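PDB 3N9T: PnpC from Pseudomonas putida, which catalyses the iron(III)-dependent intradiol cleavage of hydroxyquinol by molecular oxygen, inserting both oxygen atoms and opening the aromatic ring. Local coordinates for residues G134-V139 and A147-W152; I196-P201 and R211-P216. One frame throughout, in Å; residues are numbered along the deposited sequence.

Contact 1 of 2, residues G134-V139 and A147-W152; sequences GRVLDV and AVLDVW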
loop_
_atom_site.group_PDB
_atom_site.type_symbol
_atom_site.label_atom_id
_atom_site.label_comp_id
_atom_site.label_asym_id
_atom_site.label_seq_id
_atom_site.Cartn_x
_atom_site.Cartn_y
_atom_site.Cartn_z
ATOM N N GLY A 134 25.218 -8.888 -32.660
ATOM C CA GLY A 134 26.274 -8.681 -31.656
ATOM C C GLY A 134 26.791 -10.028 -31.165
ATOM O O GLY A 134 26.830 -10.995 -31.920
ATOM N N ARG A 135 27.255 -10.054 -29.930
ATOM C CA ARG A 135 27.855 -11.254 -29.361
ATOM C C ARG A 135 27.365 -11.450 -27.962
ATOM O O ARG A 135 26.834 -10.529 -27.349
ATOM C CB ARG A 135 29.385 -11.137 -29.392
ATOM C CG ARG A 135 29.983 -10.798 -30.861
ATOM C CD ARG A 135 31.507 -10.498 -30.820
ATOM N NE ARG A 135 32.188 -11.775 -30.741
ATOM C CZ ARG A 135 33.424 -11.989 -30.259
ATOM N NH1 ARG A 135 34.159 -10.984 -29.742
ATOM N NH2 ARG A 135 33.899 -13.251 -30.289
ATOM N N VAL A 136 27.464 -12.687 -27.486
ATOM C CA VAL A 136 27.313 -12.959 -26.070
ATOM C C VAL A 136 28.692 -13.414 -25.570
ATOM O O VAL A 136 29.264 -14.342 -26.108
ATOM C CB VAL A 136 26.263 -14.016 -25.840
ATOM C CG1 VAL A 136 26.122 -14.302 -24.281
ATOM C CG2 VAL A 136 24.891 -13.554 -26.455
ATOM N N LEU A 137 29.217 -12.720 -24.555
ATOM C CA LEU A 137 30.570 -12.957 -24.112
ATOM C C LEU A 137 30.549 -13.251 -22.613
ATOM O O LEU A 137 29.506 -12.996 -21.944
ATOM C CB LEU A 137 31.358 -11.656 -24.356
ATOM C CG LEU A 137 31.488 -11.187 -25.813
ATOM C CD1 LEU A 137 32.327 -9.910 -25.842
ATOM C CD2 LEU A 137 32.097 -12.296 -26.678
ATOM N N ASP A 138 31.660 -13.810 -22.101
ATOM C CA ASP A 138 31.868 -13.898 -20.667
ATOM C C ASP A 138 32.596 -12.656 -20.239
ATOM O O ASP A 138 32.969 -11.790 -21.074
ATOM C CB ASP A 138 32.645 -15.180 -20.200
ATOM C CG ASP A 138 34.048 -15.312 -20.813
ATOM O OD1 ASP A 138 34.634 -14.308 -21.194
ATOM O OD2 ASP A 138 34.576 -16.444 -20.942
ATOM N N VAL A 139 32.812 -12.566 -18.925
ATOM C CA VAL A 139 33.481 -11.425 -18.332
ATOM C C VAL A 139 34.956 -11.326 -18.786
ATOM O O VAL A 139 35.519 -10.244 -18.785
ATOM C CB VAL A 139 33.309 -11.502 -16.791
ATOM C CG1 VAL A 139 34.511 -10.975 -16.084
ATOM C CG2 VAL A 139 31.947 -10.827 -16.368
ATOM N N ALA A 147 24.472 -19.875 -26.356
ATOM C CA ALA A 147 23.512 -19.125 -25.545
ATOM C C ALA A 147 22.178 -18.987 -26.271
ATOM O O ALA A 147 22.122 -18.876 -27.495
ATOM C CB ALA A 147 24.091 -17.765 -25.252
ATOM N N VAL A 148 21.089 -18.976 -25.517
ATOM C CA VAL A 148 19.778 -18.815 -26.057
ATOM C C VAL A 148 19.276 -17.378 -25.683
ATOM O O VAL A 148 19.320 -17.024 -24.523
ATOM C CB VAL A 148 18.783 -19.930 -25.483
ATOM C CG1 VAL A 148 17.468 -19.624 -25.874
ATOM C CG2 VAL A 148 19.033 -21.271 -26.131
ATOM N N LEU A 149 18.890 -16.563 -26.679
ATOM C CA LEU A 149 18.415 -15.191 -26.484
ATOM C C LEU A 149 16.941 -15.202 -26.827
ATOM O O LEU A 149 16.596 -15.314 -28.022
ATOM C CB LEU A 149 19.117 -14.203 -27.453
ATOM C CG LEU A 149 20.639 -14.131 -27.265
ATOM C CD1 LEU A 149 21.374 -15.216 -28.138
ATOM C CD2 LEU A 149 21.158 -12.776 -27.600
ATOM N N ASP A 150 16.080 -15.094 -25.801
ATOM C CA ASP A 150 14.624 -14.953 -26.033
ATOM C C ASP A 150 14.382 -13.488 -26.147
ATOM O O ASP A 150 14.739 -12.735 -25.211
ATOM C CB ASP A 150 13.820 -15.458 -24.816
ATOM C CG ASP A 150 13.821 -17.002 -24.711
ATOM O OD1 ASP A 150 13.533 -17.657 -25.719
ATOM O OD2 ASP A 150 14.148 -17.519 -23.627
ATOM N N VAL A 151 13.761 -13.058 -27.244
ATOM C CA VAL A 151 13.584 -11.599 -27.457
ATOM C C VAL A 151 12.140 -11.317 -27.774
ATOM O O VAL A 151 11.474 -12.142 -28.378
ATOM C CB VAL A 151 14.484 -11.042 -28.594
ATOM C CG1 VAL A 151 15.910 -11.339 -28.238
ATOM C CG2 VAL A 151 14.157 -11.721 -29.974
ATOM N N TRP A 152 11.673 -10.125 -27.392
ATOM C CA TRP A 152 10.306 -9.712 -27.711
ATOM C C TRP A 152 10.249 -8.151 -27.708
ATOM O O TRP A 152 11.046 -7.451 -27.022
ATOM C CB TRP A 152 9.286 -10.416 -26.766
ATOM C CG TRP A 152 9.311 -10.049 -25.282
ATOM C CD1 TRP A 152 8.431 -9.195 -24.602
ATOM C CD2 TRP A 152 10.277 -10.505 -24.284
ATOM N NE1 TRP A 152 8.797 -9.148 -23.232
ATOM C CE2 TRP A 152 9.903 -9.939 -23.028
ATOM C CE3 TRP A 152 11.401 -11.371 -24.339
ATOM C CZ2 TRP A 152 10.665 -10.139 -21.838
ATOM C CZ3 TRP A 152 12.141 -11.591 -23.179
ATOM C CH2 TRP A 152 11.775 -10.947 -21.933
#
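V136 meets A147 and L149 through aliphatic groups alone, and the flat groups of both segments lie apart from this meeting. The guanidinium of R135, whose side chain leaves the backbone away from 147-152, carries CD2 of L137 over the centre of one face, 3.8 Å above the plane, while its NH2 bonds to the backbone O of D181. The indole of W152, at the far end of the second segment, stacks on the iron ligand H220 and meets the ring of F109 edge to face. V136 offers each of its methyls to a different residue of 147-152. With CG1 anti to the backbone N (chi1 180°), that methyl lies 4.1 Å from CB of A147, just ahead of strand 148-152. The side chains of V136 and L149 run past each other in opposite directions, and the touch is between CG2 of V136 and CD2 of L149, at 4.0 Å. This is core packing in the beta-sandwich catalytic domain of the intradiol dioxygenases. Strand 129-138 pairs with 183-189 and 278-287, strand 148-152 with 173-177 and 214-224, so the two segments are joined by side chains and not by backbone pairing. A beta-branched valine suits a strand and offers two methyls to two neighbours; alanine is small enough to let the backbones of V136 and A147 come to 7.3 Å between their CA atoms; the longer leucine reaches V136 and also packs on F221 and I223 of strand 214-224. V136 further touches M287 and V144.

Contact 2 of 2, residues I196-P201 and R211-P216; sequences IPTDGP and RHAWRP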
loop_
_atom_site.group_PDB
_atom_site.type_symbol
_atom_site.label_atom_id
_atom_site.label_comp_id
_atom_site.label_asym_id
_atom_site.label_seq_id
_atom_site.Cartn_x
_atom_site.Cartn_y
_atom_site.Cartn_z
ATOM N N ILE A 196 2.100 3.211 -21.112
ATOM C CA ILE A 196 1.557 2.205 -20.215
ATOM C C ILE A 196 0.057 2.481 -19.985
ATOM O O ILE A 196 -0.398 3.606 -20.220
ATOM C CB ILE A 196 2.307 2.202 -18.888
ATOM C CG1 ILE A 196 2.048 3.536 -18.168
ATOM C CG2 ILE A 196 3.846 1.968 -19.074
ATOM C CD1 ILE A 196 2.214 3.344 -16.613
ATOM N N PRO A 197 -0.691 1.507 -19.433
ATOM C CA PRO A 197 -2.150 1.769 -19.249
ATOM C C PRO A 197 -2.437 2.937 -18.298
ATOM O O PRO A 197 -1.859 3.046 -17.200
ATOM C CB PRO A 197 -2.678 0.446 -18.666
ATOM C CG PRO A 197 -1.572 -0.596 -18.909
ATOM C CD PRO A 197 -0.295 0.137 -19.039
ATOM N N THR A 198 -3.314 3.838 -18.700
ATOM C CA THR A 198 -3.580 4.970 -17.837
ATOM C C THR A 198 -5.062 5.059 -17.485
ATOM O O THR A 198 -5.515 6.066 -17.018
ATOM C CB THR A 198 -3.166 6.255 -18.544
ATOM O OG1 THR A 198 -3.791 6.256 -19.830
ATOM C CG2 THR A 198 -1.687 6.271 -18.791
ATOM N N ASP A 199 -5.824 4.016 -17.736
ATOM C CA ASP A 199 -7.271 4.079 -17.509
ATOM C C ASP A 199 -7.646 3.614 -16.111
ATOM O O ASP A 199 -8.835 3.364 -15.821
ATOM C CB ASP A 199 -7.991 3.216 -18.541
ATOM C CG ASP A 199 -7.558 1.798 -18.510
ATOM O OD1 ASP A 199 -6.403 1.465 -18.102
ATOM O OD2 ASP A 199 -8.389 0.973 -18.934
ATOM N N GLY A 200 -6.651 3.487 -15.238
ATOM C CA GLY A 200 -6.910 3.076 -13.872
ATOM C C GLY A 200 -6.381 4.117 -12.902
ATOM O O GLY A 200 -5.989 5.221 -13.304
ATOM N N PRO A 201 -6.321 3.752 -11.613
ATOM C CA PRO A 201 -5.717 4.661 -10.604
ATOM C C PRO A 201 -4.294 5.097 -10.908
ATOM O O PRO A 201 -3.943 6.253 -10.626
ATOM C CB PRO A 201 -5.791 3.866 -9.292
ATOM C CG PRO A 201 -6.831 2.752 -9.568
ATOM C CD PRO A 201 -6.934 2.526 -11.028
ATOM N N ARG A 211 2.981 13.649 -14.935
ATOM C CA ARG A 211 3.952 12.696 -15.501
ATOM C C ARG A 211 3.327 12.142 -16.732
ATOM O O ARG A 211 2.144 11.865 -16.738
ATOM C CB ARG A 211 4.212 11.532 -14.519
ATOM C CG ARG A 211 5.242 11.937 -13.464
ATOM C CD ARG A 211 5.429 10.866 -12.374
ATOM N NE ARG A 211 5.845 9.633 -13.029
ATOM C CZ ARG A 211 6.066 8.506 -12.408
ATOM N NH1 ARG A 211 5.913 8.465 -11.084
ATOM N NH2 ARG A 211 6.390 7.415 -13.118
ATOM N N HIS A 212 4.124 11.908 -17.743
ATOM C CA HIS A 212 3.618 11.216 -18.914
ATOM C C HIS A 212 3.611 9.659 -18.671
ATOM O O HIS A 212 4.204 9.185 -17.698
ATOM C CB HIS A 212 4.464 11.630 -20.140
ATOM C CG HIS A 212 5.848 11.052 -20.156
ATOM N ND1 HIS A 212 6.083 9.697 -20.169
ATOM C CD2 HIS A 212 7.068 11.647 -20.180
ATOM C CE1 HIS A 212 7.387 9.479 -20.167
ATOM N NE2 HIS A 212 8.007 10.644 -20.197
ATOM N N ALA A 213 2.942 8.907 -19.534
ATOM C CA ALA A 213 2.850 7.466 -19.388
ATOM C C ALA A 213 3.719 6.692 -20.390
ATOM O O ALA A 213 3.440 5.512 -20.648
ATOM C CB ALA A 213 1.346 7.026 -19.475
ATOM N N TRP A 214 4.756 7.317 -20.970
ATOM C CA TRP A 214 5.506 6.641 -22.052
ATOM C C TRP A 214 6.682 5.826 -21.567
ATOM O O TRP A 214 7.468 6.261 -20.704
ATOM C CB TRP A 214 6.007 7.593 -23.145
ATOM C CG TRP A 214 4.920 8.227 -23.936
ATOM C CD1 TRP A 214 4.241 9.356 -23.610
ATOM C CD2 TRP A 214 4.362 7.765 -25.164
ATOM N NE1 TRP A 214 3.290 9.631 -24.562
ATOM C CE2 TRP A 214 3.348 8.679 -25.535
ATOM C CE3 TRP A 214 4.651 6.698 -26.028
ATOM C CZ2 TRP A 214 2.630 8.561 -26.716
ATOM C CZ3 TRP A 214 3.922 6.576 -27.188
ATOM C CH2 TRP A 214 2.889 7.469 -27.503
ATOM N N ARG A 215 6.858 4.685 -22.215
ATOM C CA ARG A 215 8.167 4.047 -22.246
ATOM C C ARG A 215 8.988 4.365 -23.496
ATOM O O ARG A 215 8.443 4.348 -24.599
ATOM C CB ARG A 215 8.005 2.575 -22.137
ATOM C CG ARG A 215 7.144 2.253 -20.900
ATOM C CD ARG A 215 7.702 1.103 -20.137
ATOM N NE ARG A 215 9.105 1.279 -19.803
ATOM C CZ ARG A 215 9.932 0.262 -19.677
ATOM N NH1 ARG A 215 9.476 -0.965 -19.832
ATOM N NH2 ARG A 215 11.201 0.451 -19.373
ATOM N N PRO A 216 10.288 4.637 -23.323
ATOM C CA PRO A 216 11.141 4.676 -24.524
ATOM C C PRO A 216 11.164 3.341 -25.261
ATOM O O PRO A 216 11.032 2.286 -24.642
ATOM C CB PRO A 216 12.544 4.953 -23.982
ATOM C CG PRO A 216 12.483 4.582 -22.524
ATOM C CD PRO A 216 11.069 4.661 -22.062
#
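I196 and A213 join the loop that follows strand 194-195 to the start of strand 214-224, extending an antiparallel pairing beside the iron site of the beta-sandwich domain. The hydrogen bond is from backbone to backbone: the N-H of I196 donates to O of A213 at 2.7 Å, with an N-H...O angle of 161°, and the backbones of R215 and the iron ligand Y194 are hydrogen-bonded one step further along. Apolar contacts reinforce this bond. CG1 of I196, set between its backbone N and carbonyl carbon (chi1 66°), lies 3.8 Å from CB of A213, while CG2 comes within 3.8 Å of CG of R215. A branched residue thus serves two neighbours at once, and it also packs on L77 and T81 of helix 74-81. Replacing I196 by an alanine would probably open a gap beside A213 and leave the aliphatic part of R215 freer to move near the iron. Among the polar groups, R215 sends its guanidinium to a salt bridge with D246, close to a citrate that probably comes from the crystallisation liquor. Histidine suits position H212 because each ring nitrogen has a partner: NE2 meets OG of S245, and ND1 accepts from N of W214 at 2.8 Å, the donor 17° out of the ring plane.

Contact 1 is wholly buried, whereas contact 2 is partly buried, with I196 and R215 buried and A213 partly exposed. They lie on opposite sides of the chain's centre, their centres 30 Å apart, and follow one another in sequence, yet both reach the same sheet, where strands 148-152 and 214-224 are antiparallel neighbours. The chemistry follows the setting: contact 1 rests on methyl packing between segments whose backbones do not pair, while contact 2 combines backbone pairing with apolar packing and sits beside charged and metal-binding groups. Their distances from the metal site differ too: the side chain of L149 is about 10 Å from that of H220, while that of R215 is about 4 Å from the iron.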